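Local coordinates for Exo beta-1,2-glucooligosaccharide sophorohydrolase (non-reducing end) (PDB 5Z06), which catalyses the hydrolysis of linear beta-1,2-glucan and beta-1,2-glucooligosaccharides, releasing sophorose from the non-reducing end, at residues Ser23-Thr28 and His38-Ala43; Ser31-Ala36 and Trp66-Gln71; Leu54-Val59 and Tyr170-Asp175; Arg94-Ala99 and Thr127-Trp132. All blocks are in the same frame, centred on the assembly; numbering follows the deposited sequence.

Contact 1 of 4, residues Ser23-Thr28 and His38-Ala43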
loop_
_atom_site.group_PDB
_atom_site.type_symbol
_atom_site.label_atom_id
_atom_site.label_comp_id
_atom_site.label_asym_id
_atom_site.label_seq_id
_atom_site.Cartn_x
_atom_site.Cartn_y
_atom_site.Cartn_z
ATOM N N SER A 23 12.368 4.703 -15.089
ATOM C CA SER A 23 12.965 4.800 -16.389
ATOM C C SER A 23 14.345 5.366 -16.228
ATOM O O SER A 23 14.707 5.933 -15.196
ATOM C CB SER A 23 12.154 5.694 -17.316
ATOM O OG SER A 23 12.127 7.011 -16.832
ATOM N N GLN A 24 15.116 5.199 -17.272
ATOM C CA GLN A 24 16.434 5.754 -17.318
ATOM C C GLN A 24 16.545 6.382 -18.696
ATOM O O GLN A 24 15.942 5.910 -19.659
ATOM C CB GLN A 24 17.466 4.664 -17.072
ATOM C CG GLN A 24 18.902 5.159 -16.977
ATOM C CD GLN A 24 19.915 4.034 -16.744
ATOM O OE1 GLN A 24 19.581 2.837 -16.800
ATOM N NE2 GLN A 24 21.165 4.419 -16.486
ATOM N N ALA A 25 17.278 7.476 -18.773
ATOM C CA ALA A 25 17.609 8.073 -20.049
ATOM C C ALA A 25 18.941 8.770 -19.878
ATOM O O ALA A 25 19.134 9.557 -18.956
ATOM C CB ALA A 25 16.528 9.022 -20.514
ATOM N N LYS A 26 19.882 8.414 -20.730
ATOM C CA LYS A 26 21.220 8.939 -20.625
ATOM C C LYS A 26 21.796 8.986 -22.003
ATOM O O LYS A 26 21.279 8.360 -22.923
ATOM C CB LYS A 26 22.093 8.100 -19.688
ATOM C CG LYS A 26 22.127 6.616 -19.994
ATOM C CD LYS A 26 22.744 5.786 -18.861
ATOM C CE LYS A 26 24.264 5.739 -18.896
ATOM N NZ LYS A 26 24.775 4.353 -18.709
ATOM N N TYR A 27 22.862 9.750 -22.146
ATOM C CA TYR A 27 23.429 10.003 -23.454
ATOM C C TYR A 27 24.868 10.411 -23.334
ATOM O O TYR A 27 25.336 10.859 -22.279
ATOM C CB TYR A 27 22.629 11.101 -24.200
ATOM C CG TYR A 27 22.646 12.390 -23.444
ATOM C CD1 TYR A 27 23.652 13.341 -23.663
ATOM C CD2 TYR A 27 21.710 12.633 -22.443
ATOM C CE1 TYR A 27 23.706 14.508 -22.918
ATOM C CE2 TYR A 27 21.744 13.802 -21.707
ATOM C CZ TYR A 27 22.743 14.734 -21.943
ATOM O OH TYR A 27 22.782 15.882 -21.205
ATOM N N THR A 28 25.545 10.259 -24.456
ATOM C CA THR A 28 26.895 10.730 -24.657
ATOM C C THR A 28 26.773 11.700 -25.816
ATOM O O THR A 28 26.380 11.320 -26.933
ATOM C CB THR A 28 27.820 9.593 -25.063
ATOM O OG1 THR A 28 27.677 8.529 -24.131
ATOM C CG2 THR A 28 29.284 10.058 -25.118
ATOM N N HIS A 38 17.883 11.923 -15.418
ATOM C CA HIS A 38 18.072 10.658 -16.094
ATOM C C HIS A 38 16.859 9.767 -16.074
ATOM O O HIS A 38 16.993 8.555 -16.159
ATOM C CB HIS A 38 19.333 9.945 -15.581
ATOM C CG HIS A 38 20.551 10.795 -15.686
ATOM N ND1 HIS A 38 21.063 11.199 -16.905
ATOM C CD2 HIS A 38 21.320 11.380 -14.742
ATOM C CE1 HIS A 38 22.129 11.954 -16.703
ATOM N NE2 HIS A 38 22.304 12.084 -15.400
ATOM N N HIS A 39 15.680 10.383 -16.013
ATOM C CA HIS A 39 14.418 9.691 -16.141
ATOM C C HIS A 39 13.788 10.267 -17.387
ATOM O O HIS A 39 14.063 11.414 -17.769
ATOM C CB HIS A 39 13.494 9.944 -14.956
ATOM C CG HIS A 39 14.015 9.436 -13.646
ATOM N ND1 HIS A 39 14.249 8.101 -13.396
ATOM C CD2 HIS A 39 14.310 10.087 -12.495
ATOM C CE1 HIS A 39 14.696 7.957 -12.160
ATOM N NE2 HIS A 39 14.740 9.145 -11.592
ATOM N N LEU A 40 12.936 9.464 -18.000
ATOM C CA LEU A 40 12.196 9.857 -19.159
ATOM C C LEU A 40 11.150 10.852 -18.767
ATOM O O LEU A 40 10.598 10.738 -17.680
ATOM C CB LEU A 40 11.513 8.662 -19.805
ATOM C CG LEU A 40 12.449 7.797 -20.617
ATOM C CD1 LEU A 40 11.695 6.576 -21.109
ATOM C CD2 LEU A 40 13.009 8.576 -21.801
ATOM N N PRO A 41 10.872 11.832 -19.643
ATOM C CA PRO A 41 9.772 12.732 -19.345
ATOM C C PRO A 41 8.449 12.044 -19.497
ATOM O O PRO A 41 8.316 11.094 -20.264
ATOM C CB PRO A 41 9.928 13.855 -20.378
ATOM C CG PRO A 41 11.321 13.746 -20.860
ATOM C CD PRO A 41 11.634 12.282 -20.811
ATOM N N VAL A 42 7.473 12.521 -18.754
ATOM C CA VAL A 42 6.126 12.031 -18.864
ATOM C C VAL A 42 5.381 13.076 -19.655
ATOM O O VAL A 42 5.268 14.221 -19.224
ATOM C CB VAL A 42 5.480 11.871 -17.488
ATOM C CG1 VAL A 42 4.000 11.548 -17.620
ATOM C CG2 VAL A 42 6.178 10.760 -16.731
ATOM N N ALA A 43 4.850 12.673 -20.792
ATOM C CA ALA A 43 4.019 13.554 -21.581
ATOM C C ALA A 43 2.587 13.400 -21.098
ATOM O O ALA A 43 1.998 12.307 -21.211
ATOM C CB ALA A 43 4.114 13.192 -23.041
#

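Contact 2 of 4, residues Ser31-Ala36 and Trp66-Gln71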
loop_
_atom_site.group_PDB
_atom_site.type_symbol
_atom_site.label_atom_id
_atom_site.label_comp_id
_atom_site.label_asym_id
_atom_site.label_seq_id
_atom_site.Cartn_x
_atom_site.Cartn_y
_atom_site.Cartn_z
ATOM N N SER A 31 25.131 13.040 -29.121
ATOM C CA SER A 31 23.761 12.567 -29.028
ATOM C C SER A 31 23.070 13.174 -27.807
ATOM O O SER A 31 23.705 13.731 -26.907
ATOM C CB SER A 31 23.707 11.032 -28.983
ATOM O OG SER A 31 23.935 10.508 -30.263
ATOM N N TRP A 32 21.758 13.053 -27.788
ATOM C CA TRP A 32 20.987 13.591 -26.723
ATOM C C TRP A 32 19.727 12.790 -26.558
ATOM O O TRP A 32 19.200 12.247 -27.514
ATOM C CB TRP A 32 20.677 15.068 -26.975
ATOM C CG TRP A 32 19.907 15.678 -25.865
ATOM C CD1 TRP A 32 20.299 15.805 -24.550
ATOM C CD2 TRP A 32 18.578 16.188 -25.934
ATOM N NE1 TRP A 32 19.294 16.386 -23.810
ATOM C CE2 TRP A 32 18.227 16.630 -24.634
ATOM C CE3 TRP A 32 17.648 16.334 -26.967
ATOM C CZ2 TRP A 32 16.998 17.208 -24.358
ATOM C CZ3 TRP A 32 16.413 16.912 -26.678
ATOM C CH2 TRP A 32 16.112 17.351 -25.390
ATOM N N ILE A 33 19.300 12.657 -25.312
ATOM C CA ILE A 33 17.952 12.224 -25.011
ATOM C C ILE A 33 17.396 13.079 -23.879
ATOM O O ILE A 33 18.080 13.359 -22.883
ATOM C CB ILE A 33 17.849 10.711 -24.695
ATOM C CG1 ILE A 33 16.401 10.343 -24.409
ATOM C CG2 ILE A 33 18.767 10.303 -23.532
ATOM C CD1 ILE A 33 16.111 8.869 -24.557
ATOM N N LYS A 34 16.143 13.488 -24.047
ATOM C CA LYS A 34 15.513 14.366 -23.110
ATOM C C LYS A 34 15.263 13.568 -21.857
ATOM O O LYS A 34 14.758 12.446 -21.927
ATOM C CB LYS A 34 14.195 14.908 -23.673
ATOM C CG LYS A 34 13.575 15.988 -22.811
ATOM C CD LYS A 34 12.248 16.432 -23.390
ATOM C CE LYS A 34 11.434 17.252 -22.429
ATOM N NZ LYS A 34 10.108 17.626 -23.011
ATOM N N ASN A 35 15.620 14.156 -20.719
ATOM C CA ASN A 35 15.505 13.487 -19.437
ATOM C C ASN A 35 15.459 14.500 -18.313
ATOM O O ASN A 35 15.976 15.600 -18.440
ATOM C CB ASN A 35 16.700 12.546 -19.201
ATOM C CG ASN A 35 17.995 13.301 -18.952
ATOM O OD1 ASN A 35 18.415 13.443 -17.812
ATOM N ND2 ASN A 35 18.606 13.822 -20.009
ATOM N N ALA A 36 14.829 14.100 -17.217
ATOM C CA ALA A 36 14.855 14.838 -15.970
ATOM C C ALA A 36 15.541 13.912 -15.006
ATOM O O ALA A 36 15.026 12.830 -14.731
ATOM C CB ALA A 36 13.440 15.138 -15.507
ATOM N N TRP A 66 22.959 7.287 -27.037
ATOM C CA TRP A 66 22.011 7.437 -25.971
ATOM C C TRP A 66 21.421 6.097 -25.599
ATOM O O TRP A 66 21.433 5.148 -26.381
ATOM C CB TRP A 66 20.927 8.476 -26.313
ATOM C CG TRP A 66 20.066 8.194 -27.495
ATOM C CD1 TRP A 66 20.189 8.726 -28.749
ATOM C CD2 TRP A 66 18.910 7.354 -27.532
ATOM N NE1 TRP A 66 19.191 8.264 -29.561
ATOM C CE2 TRP A 66 18.390 7.419 -28.846
ATOM C CE3 TRP A 66 18.270 6.552 -26.590
ATOM C CZ2 TRP A 66 17.252 6.712 -29.237
ATOM C CZ3 TRP A 66 17.145 5.858 -26.970
ATOM C CH2 TRP A 66 16.651 5.928 -28.286
ATOM N N TYR A 67 20.919 6.039 -24.373
ATOM C CA TYR A 67 20.306 4.854 -23.830
ATOM C C TYR A 67 19.058 5.276 -23.070
ATOM O O TYR A 67 19.061 6.287 -22.349
ATOM C CB TYR A 67 21.269 4.155 -22.887
ATOM C CG TYR A 67 20.659 2.927 -22.266
ATOM C CD1 TYR A 67 20.505 1.760 -23.006
ATOM C CD2 TYR A 67 20.201 2.945 -20.942
ATOM C CE1 TYR A 67 19.922 0.642 -22.443
ATOM C CE2 TYR A 67 19.620 1.831 -20.369
ATOM C CZ TYR A 67 19.483 0.692 -21.114
ATOM O OH TYR A 67 18.914 -0.398 -20.546
ATOM N N SER A 68 18.000 4.511 -23.239
ATOM C CA SER A 68 16.861 4.645 -22.387
ATOM C C SER A 68 16.354 3.287 -22.019
ATOM O O SER A 68 16.508 2.343 -22.777
ATOM C CB SER A 68 15.754 5.413 -23.074
ATOM O OG SER A 68 14.771 5.713 -22.124
ATOM N N GLU A 69 15.757 3.187 -20.838
ATOM C CA GLU A 69 14.992 2.004 -20.506
ATOM C C GLU A 69 13.789 2.340 -19.666
ATOM O O GLU A 69 13.817 3.288 -18.872
ATOM C CB GLU A 69 15.854 0.980 -19.789
ATOM C CG GLU A 69 16.444 1.466 -18.489
ATOM C CD GLU A 69 17.161 0.359 -17.745
ATOM O OE1 GLU A 69 16.895 0.186 -16.541
ATOM O OE2 GLU A 69 17.989 -0.347 -18.368
ATOM N N ILE A 70 12.744 1.544 -19.855
ATOM C CA ILE A 70 11.530 1.626 -19.098
ATOM C C ILE A 70 11.534 0.392 -18.210
ATOM O O ILE A 70 11.459 -0.738 -18.692
ATOM C CB ILE A 70 10.311 1.655 -20.013
ATOM C CG1 ILE A 70 10.364 2.890 -20.908
ATOM C CG2 ILE A 70 9.034 1.709 -19.194
ATOM C CD1 ILE A 70 10.959 2.647 -22.265
ATOM N N GLN A 71 11.613 0.632 -16.914
ATOM C CA GLN A 71 11.794 -0.422 -15.931
ATOM C C GLN A 71 10.467 -0.943 -15.404
ATOM O O GLN A 71 9.548 -0.165 -15.067
ATOM C CB GLN A 71 12.630 0.081 -14.785
ATOM C CG GLN A 71 14.034 0.484 -15.186
ATOM C CD GLN A 71 14.678 1.442 -14.209
ATOM O OE1 GLN A 71 14.057 1.868 -13.244
ATOM N NE2 GLN A 71 15.928 1.795 -14.463
#

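Contact 3 of 4, residues Leu54-Val59 and Tyr170-Asp175. With CA (calcium ion), chain C.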
loop_
_atom_site.group_PDB
_atom_site.type_symbol
_atom_site.label_atom_id
_atom_site.label_comp_id
_atom_site.label_asym_id
_atom_site.label_seq_id
_atom_site.Cartn_x
_atom_site.Cartn_y
_atom_site.Cartn_z
ATOM N N LEU A 54 5.148 8.169 -22.064
ATOM C CA LEU A 54 6.535 8.490 -21.913
ATOM C C LEU A 54 7.026 9.174 -23.164
ATOM O O LEU A 54 6.724 8.745 -24.290
ATOM C CB LEU A 54 7.350 7.234 -21.643
ATOM C CG LEU A 54 7.045 6.556 -20.311
ATOM C CD1 LEU A 54 7.813 5.259 -20.220
ATOM C CD2 LEU A 54 7.463 7.452 -19.167
ATOM N N GLU A 55 7.790 10.241 -22.953
ATOM C CA GLU A 55 8.327 11.014 -24.038
ATOM C C GLU A 55 9.709 10.503 -24.315
ATOM O O GLU A 55 10.549 10.444 -23.430
ATOM C CB GLU A 55 8.396 12.496 -23.690
ATOM C CG GLU A 55 8.631 13.358 -24.920
ATOM C CD GLU A 55 9.115 14.750 -24.603
ATOM O OE1 GLU A 55 8.875 15.221 -23.479
ATOM O OE2 GLU A 55 9.757 15.370 -25.484
ATOM N N LEU A 56 9.942 10.148 -25.565
ATOM C CA LEU A 56 11.245 9.713 -25.977
ATOM C C LEU A 56 11.730 10.703 -27.034
ATOM O O LEU A 56 11.436 10.554 -28.223
ATOM C CB LEU A 56 11.171 8.269 -26.491
ATOM C CG LEU A 56 12.545 7.625 -26.628
ATOM C CD1 LEU A 56 13.041 7.153 -25.272
ATOM C CD2 LEU A 56 12.515 6.459 -27.608
ATOM N N THR A 57 12.433 11.735 -26.580
ATOM C CA THR A 57 12.940 12.781 -27.473
ATOM C C THR A 57 14.435 12.652 -27.477
ATOM O O THR A 57 15.083 12.710 -26.424
ATOM C CB THR A 57 12.466 14.180 -27.074
ATOM O OG1 THR A 57 11.068 14.267 -27.347
ATOM C CG2 THR A 57 13.189 15.289 -27.854
ATOM N N TYR A 58 14.977 12.436 -28.671
ATOM C CA TYR A 58 16.382 12.116 -28.813
ATOM C C TYR A 58 17.002 12.672 -30.076
ATOM O O TYR A 58 16.317 12.974 -31.045
ATOM C CB TYR A 58 16.586 10.594 -28.779
ATOM C CG TYR A 58 15.858 9.871 -29.881
ATOM C CD1 TYR A 58 14.519 9.488 -29.723
ATOM C CD2 TYR A 58 16.488 9.602 -31.107
ATOM C CE1 TYR A 58 13.837 8.823 -30.737
ATOM C CE2 TYR A 58 15.811 8.939 -32.143
ATOM C CZ TYR A 58 14.491 8.566 -31.960
ATOM O OH TYR A 58 13.804 7.928 -32.967
ATOM N N VAL A 59 18.328 12.763 -30.026
ATOM C CA VAL A 59 19.180 13.026 -31.163
ATOM C C VAL A 59 20.198 11.895 -31.201
ATOM O O VAL A 59 20.989 11.716 -30.279
ATOM C CB VAL A 59 19.900 14.383 -31.038
ATOM C CG1 VAL A 59 20.792 14.635 -32.248
ATOM C CG2 VAL A 59 18.878 15.508 -30.904
ATOM N N TYR A 170 14.106 13.807 -32.825
ATOM C CA TYR A 170 12.810 13.171 -32.985
ATOM C C TYR A 170 12.199 13.083 -31.615
ATOM O O TYR A 170 12.895 12.964 -30.620
ATOM C CB TYR A 170 12.941 11.768 -33.581
ATOM C CG TYR A 170 13.573 11.761 -34.934
ATOM C CD1 TYR A 170 12.879 12.214 -36.040
ATOM C CD2 TYR A 170 14.884 11.316 -35.109
ATOM C CE1 TYR A 170 13.461 12.225 -37.292
ATOM C CE2 TYR A 170 15.476 11.321 -36.359
ATOM C CZ TYR A 170 14.760 11.777 -37.444
ATOM O OH TYR A 170 15.331 11.780 -38.689
ATOM N N THR A 171 10.887 13.166 -31.584
ATOM C CA THR A 171 10.130 12.943 -30.389
ATOM C C THR A 171 9.173 11.845 -30.763
ATOM O O THR A 171 8.359 12.011 -31.685
ATOM C CB THR A 171 9.339 14.177 -29.971
ATOM O OG1 THR A 171 10.238 15.140 -29.441
ATOM C CG2 THR A 171 8.313 13.834 -28.905
ATOM N N ILE A 172 9.276 10.728 -30.054
ATOM C CA ILE A 172 8.218 9.731 -30.096
ATOM C C ILE A 172 7.660 9.565 -28.683
ATOM O O ILE A 172 8.345 9.822 -27.689
ATOM C CB ILE A 172 8.684 8.399 -30.736
ATOM C CG1 ILE A 172 9.678 7.666 -29.843
ATOM C CG2 ILE A 172 9.275 8.686 -32.124
ATOM C CD1 ILE A 172 10.179 6.355 -30.400
ATOM N N TYR A 173 6.407 9.155 -28.615
ATOM C CA TYR A 173 5.778 8.847 -27.375
ATOM C C TYR A 173 5.546 7.353 -27.288
ATOM O O TYR A 173 5.165 6.719 -28.263
ATOM C CB TYR A 173 4.478 9.601 -27.253
ATOM C CG TYR A 173 4.658 11.070 -27.443
ATOM C CD1 TYR A 173 5.004 11.888 -26.378
ATOM C CD2 TYR A 173 4.503 11.654 -28.697
ATOM C CE1 TYR A 173 5.165 13.255 -26.550
ATOM C CE2 TYR A 173 4.663 13.018 -28.874
ATOM C CZ TYR A 173 4.988 13.809 -27.801
ATOM O OH TYR A 173 5.163 15.150 -27.970
ATOM N N LEU A 174 5.802 6.806 -26.104
ATOM C CA LEU A 174 5.632 5.392 -25.824
ATOM C C LEU A 174 4.638 5.286 -24.690
ATOM O O LEU A 174 4.771 5.959 -23.666
ATOM C CB LEU A 174 6.946 4.765 -25.414
ATOM C CG LEU A 174 8.119 5.094 -26.334
ATOM C CD1 LEU A 174 9.370 4.481 -25.726
ATOM C CD2 LEU A 174 7.895 4.573 -27.747
ATOM N N ASP A 175 3.630 4.461 -24.904
ATOM C CA ASP A 175 2.636 4.178 -23.921
ATOM C C ASP A 175 2.321 2.674 -23.930
ATOM O O ASP A 175 2.611 1.962 -24.897
ATOM C CB ASP A 175 1.381 5.003 -24.231
ATOM C CG ASP A 175 0.549 5.271 -23.014
ATOM O OD1 ASP A 175 0.951 4.876 -21.908
ATOM O OD2 ASP A 175 -0.523 5.886 -23.138
HETATM CA CA CA C . -0.873 5.838 -20.567
#

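Contact 4 of 4, residues Arg94-Ala99 and Thr127-Trp132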
loop_
_atom_site.group_PDB
_atom_site.type_symbol
_atom_site.label_atom_id
_atom_site.label_comp_id
_atom_site.label_asym_id
_atom_site.label_seq_id
_atom_site.Cartn_x
_atom_site.Cartn_y
_atom_site.Cartn_z
ATOM N N ARG A 94 5.832 12.178 -33.228
ATOM C CA ARG A 94 5.415 13.564 -33.287
ATOM C C ARG A 94 5.474 14.084 -34.725
ATOM O O ARG A 94 4.563 14.788 -35.145
ATOM C CB ARG A 94 6.271 14.423 -32.380
ATOM C CG ARG A 94 5.679 15.782 -32.114
ATOM C CD ARG A 94 6.509 16.502 -31.076
ATOM N NE ARG A 94 5.960 17.823 -30.802
ATOM C CZ ARG A 94 6.257 18.933 -31.475
ATOM N NH1 ARG A 94 7.116 18.931 -32.507
ATOM N NH2 ARG A 94 5.674 20.069 -31.116
ATOM N N GLU A 95 6.545 13.739 -35.444
ATOM C CA GLU A 95 6.758 14.137 -36.849
ATOM C C GLU A 95 6.966 12.914 -37.723
ATOM O O GLU A 95 7.329 11.839 -37.232
ATOM C CB GLU A 95 8.011 15.012 -37.017
ATOM C CG GLU A 95 8.225 16.113 -35.992
ATOM C CD GLU A 95 7.225 17.252 -36.069
ATOM O OE1 GLU A 95 6.303 17.232 -36.926
ATOM O OE2 GLU A 95 7.362 18.174 -35.235
ATOM N N SER A 96 6.743 13.092 -39.027
ATOM C CA SER A 96 7.200 12.129 -40.020
ATOM C C SER A 96 8.685 12.025 -39.905
ATOM O O SER A 96 9.363 12.996 -39.585
ATOM C CB SER A 96 6.842 12.559 -41.433
ATOM O OG SER A 96 5.452 12.447 -41.612
ATOM N N MET A 97 9.190 10.830 -40.131
ATOM C CA MET A 97 10.609 10.580 -39.984
ATOM C C MET A 97 10.985 9.354 -40.755
ATOM O O MET A 97 10.162 8.483 -41.007
ATOM C CB MET A 97 10.981 10.356 -38.513
ATOM C CG MET A 97 10.240 9.200 -37.843
ATOM S SD MET A 97 10.598 8.996 -36.096
ATOM C CE MET A 97 12.336 8.588 -36.126
ATOM N N ASN A 98 12.252 9.290 -41.101
ATOM C CA ASN A 98 12.839 8.070 -41.587
ATOM C C ASN A 98 12.653 6.995 -40.501
ATOM O O ASN A 98 13.198 7.115 -39.402
ATOM C CB ASN A 98 14.314 8.326 -41.910
ATOM C CG ASN A 98 15.101 7.059 -42.143
ATOM O OD1 ASN A 98 14.544 6.007 -42.477
ATOM N ND2 ASN A 98 16.427 7.150 -41.965
ATOM N N ALA A 99 11.875 5.961 -40.827
ATOM C CA ALA A 99 11.675 4.790 -39.957
ATOM C C ALA A 99 12.972 4.196 -39.371
ATOM O O ALA A 99 12.981 3.732 -38.242
ATOM C CB ALA A 99 10.892 3.713 -40.704
ATOM N N THR A 127 4.144 4.449 -40.050
ATOM C CA THR A 127 4.916 5.496 -39.380
ATOM C C THR A 127 4.341 6.915 -39.574
ATOM O O THR A 127 5.054 7.913 -39.413
ATOM C CB THR A 127 6.380 5.474 -39.859
ATOM O OG1 THR A 127 6.421 5.615 -41.284
ATOM C CG2 THR A 127 7.052 4.170 -39.463
ATOM N N ARG A 128 3.054 7.023 -39.887
ATOM C CA ARG A 128 2.401 8.327 -39.907
ATOM C C ARG A 128 2.458 8.947 -38.510
ATOM O O ARG A 128 2.148 8.271 -37.531
ATOM C CB ARG A 128 0.932 8.207 -40.316
ATOM C CG ARG A 128 0.673 8.308 -41.813
ATOM C CD ARG A 128 -0.426 7.392 -42.372
ATOM N NE ARG A 128 -1.328 6.736 -41.407
ATOM C CZ ARG A 128 -2.140 7.346 -40.532
ATOM N NH1 ARG A 128 -2.191 8.673 -40.421
ATOM N NH2 ARG A 128 -2.899 6.603 -39.724
ATOM N N PRO A 129 2.823 10.236 -38.418
ATOM C CA PRO A 129 2.865 10.909 -37.128
ATOM C C PRO A 129 1.482 11.291 -36.575
ATOM O O PRO A 129 0.477 11.236 -37.299
ATOM C CB PRO A 129 3.657 12.172 -37.448
ATOM C CG PRO A 129 3.209 12.519 -38.831
ATOM C CD PRO A 129 3.098 11.179 -39.521
ATOM N N GLY A 130 1.450 11.672 -35.295
ATOM C CA GLY A 130 0.236 12.164 -34.648
ATOM C C GLY A 130 -0.874 11.145 -34.441
ATOM O O GLY A 130 -2.051 11.513 -34.287
ATOM N N VAL A 131 -0.515 9.863 -34.451
ATOM C CA VAL A 131 -1.469 8.783 -34.173
ATOM C C VAL A 131 -0.746 7.677 -33.416
ATOM O O VAL A 131 0.452 7.487 -33.577
ATOM C CB VAL A 131 -2.120 8.208 -35.462
ATOM C CG1 VAL A 131 -3.053 9.225 -36.119
ATOM C CG2 VAL A 131 -1.062 7.740 -36.446
ATOM N N TRP A 132 -1.489 6.970 -32.586
ATOM C CA TRP A 132 -0.949 5.864 -31.813
ATOM C C TRP A 132 -0.929 4.635 -32.677
ATOM O O TRP A 132 -1.936 4.282 -33.252
ATOM C CB TRP A 132 -1.782 5.627 -30.547
ATOM C CG TRP A 132 -1.546 6.720 -29.572
ATOM C CD1 TRP A 132 -2.345 7.796 -29.330
ATOM C CD2 TRP A 132 -0.394 6.881 -28.752
ATOM N NE1 TRP A 132 -1.769 8.605 -28.383
ATOM C CE2 TRP A 132 -0.569 8.063 -28.012
ATOM C CE3 TRP A 132 0.766 6.130 -28.556
ATOM C CZ2 TRP A 132 0.372 8.511 -27.093
ATOM C CZ3 TRP A 132 1.705 6.580 -27.635
ATOM C CH2 TRP A 132 1.494 7.756 -26.913
#

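Contact 1 of 4, residues Ser23-Thr28 and His38-Ala43
H38 and A25 begin a contact in which the loop ahead of strand 42-43 runs past strand 23-28, the edge strand of the five-stranded sheet of a beta-sandwich. The carbonyl oxygen of H38 takes A25 N at 2.8 Å, but the donor stands well above the carbonyl plane and the N-H is bent to 142°. The imidazole of H38 adds a second link to the same residue: ND1 gives a longer bond, 3.3 Å, to A25 O, which lies in the ring plane. At H39, ND1 donates to S23 O at 2.9 Å, with the oxygen a little out of the plane of a ring that also meets F21. S23 OG lies between its backbone N and carbonyl carbon (chi1 64°), where L40 N binds it at 2.8 Å along a nearly straight N-H (165°). That buried hydroxyl has a second partner, Y20 O, and is thus gripped from two places. The L40 side chain passes S23 OG and CB and ends with CD2 3.8 Å from A25 CB.

Contact 2 of 4, residues Ser31-Ala36 and Trp66-Gln71
S31 and W66 have the nearest CA atoms, 6.2 Å apart, and no hydrogen bond joins the two segments. The reason lies in the fold: strand 32-33 pairs with strand 53-59 in the seven-stranded sheet, whereas 66-71 belongs to the five-stranded sheet, so the two layers of the sandwich meet here mainly through side chains, with W32 O also 3.9 Å from W66 CD1. I33 carries most of this, its side chain crossing that of W66 at about a right angle. With CG1 anti to the backbone N (chi1 -179°), its CD1 comes 3.8 Å from CE3 of W66, and the same methyl lies 3.8 Å from CB of S68. The other branch, CG2, rests 4.0 Å from CB of W66. On the five-membered-ring side, S31 CB meets the indole edge 4.2 Å from CD1 of W66. An alanine in place of I33 would probably open a gap between W66 CE3 and S68 CB, leaving the indole freer to shift. N35 ND2 holds the backbone of I33 from its own segment, bonding I33 O at 3.0 Å. The polar atoms of the touching side chains have partners outside both segments: S31 OG with A61 N, W66 NE1 with S60 OG and S68 OG with Q24 O. The contact is mainly apolar, and its fit depends on shape rather than on polar pairing.

Contact 3 of 4, residues Leu54-Val59 and Tyr170-Asp175
L56 and I172 run alongside each other in the same direction, with CD2 of L56 3.6 Å from CD1 of I172. L174 CD1 borders the same leucine methyl. Further along this face Y58 CG lies between the backbone N and the carbonyl carbon (chi1 60°), and CB of Y170 sits over one face of the Y58 ring, 3.9 Å from CZ, while the rings meet obliquely, planes 49° apart. This is the inner side of the sheet, where L56 reaches S68 and L54 reaches I70 of the opposing layer. Beneath it the antiparallel backbones are joined through three hydrogen-bonded pairs, L54 with L174, L56 with I172 and Y58 with Y170. E55, T57, T171 and Y173 occupy the other face. There T57 OG1 donates at 2.5 Å to E55 OE2, meeting it on the anti side, somewhat out of the carboxylate plane. E55 OE1 forms a salt bridge with K34, so an alanine here would probably leave K34 without its countercharge and T57 OG1 without that acceptor. Where 170-175 ends, D175 grips the calcium ion with both oxygens, OD1 at 2.5 Å. The pair thus joins an apolar core to an outer face carrying one carboxylate, two threonines and a tyrosine.

Contact 4 of 4, residues Arg94-Ala99 and Thr127-Trp132
P129 leaning on E95 and S96 brings together two surface loops of the beta-sandwich: residues 94-99 leave strand 86-93, and residues 127-132 lead into strand 132-138, the antiparallel neighbour of 86-93 in the seven-stranded sheet. The contact is therefore a continuation, in irregular backbone, of a strand pairing, and it contains no hydrogen bond between the two segments. The pyrrolidine ring does most of the touching. P129 CB lies 3.4 Å from E95 C. The same P129 CB is 3.6 Å from R94 O. S96 covers the other end of the ring: with OG anti to its carbonyl carbon (chi1 -70°), the hydroxyl oxygen S96 OG comes 3.4 Å from CD of P129, a polar atom set against a hydrocarbon ring. G130 follows, and its backbone is hydrogen-bonded to that of L93, which ties this loop back to the adjoining strand. Charges are dealt with inside the loop or close by: R94 NH1 and E95 OE2 form a salt bridge at 2.8 Å, and R128 pairs with D126. M97 packs on Y170 and Y58 of the sheet. A second, looser touch closes the contact at its far end, where A99 CB and T127 CG2 stand 4.1 Å apart.

Contacts 1 to 3 form one connected region of the sandwich. The centres of contacts 1 and 2 are only about 4 Å apart, joined because strand 23-28 of contact 1 pairs with strand 65-71 of contact 2, while the centre of contact 3 lies about 9 Å from that of contact 2 and about 10 Å from that of contact 1. Strand 53-59 binds them together, pairing with 32-33, 42-43 and 169-180. Contact 4, about 11 Å from contact 3 between centres, lies where loops continue from the sheet's strands, with R94 N hydrogen-bonded to T171 O at 3.0 Å. D175 of contact 3 shares the calcium ion with E12, N13, T49 and N52. All four contacts lie on the same side of the chain's centre.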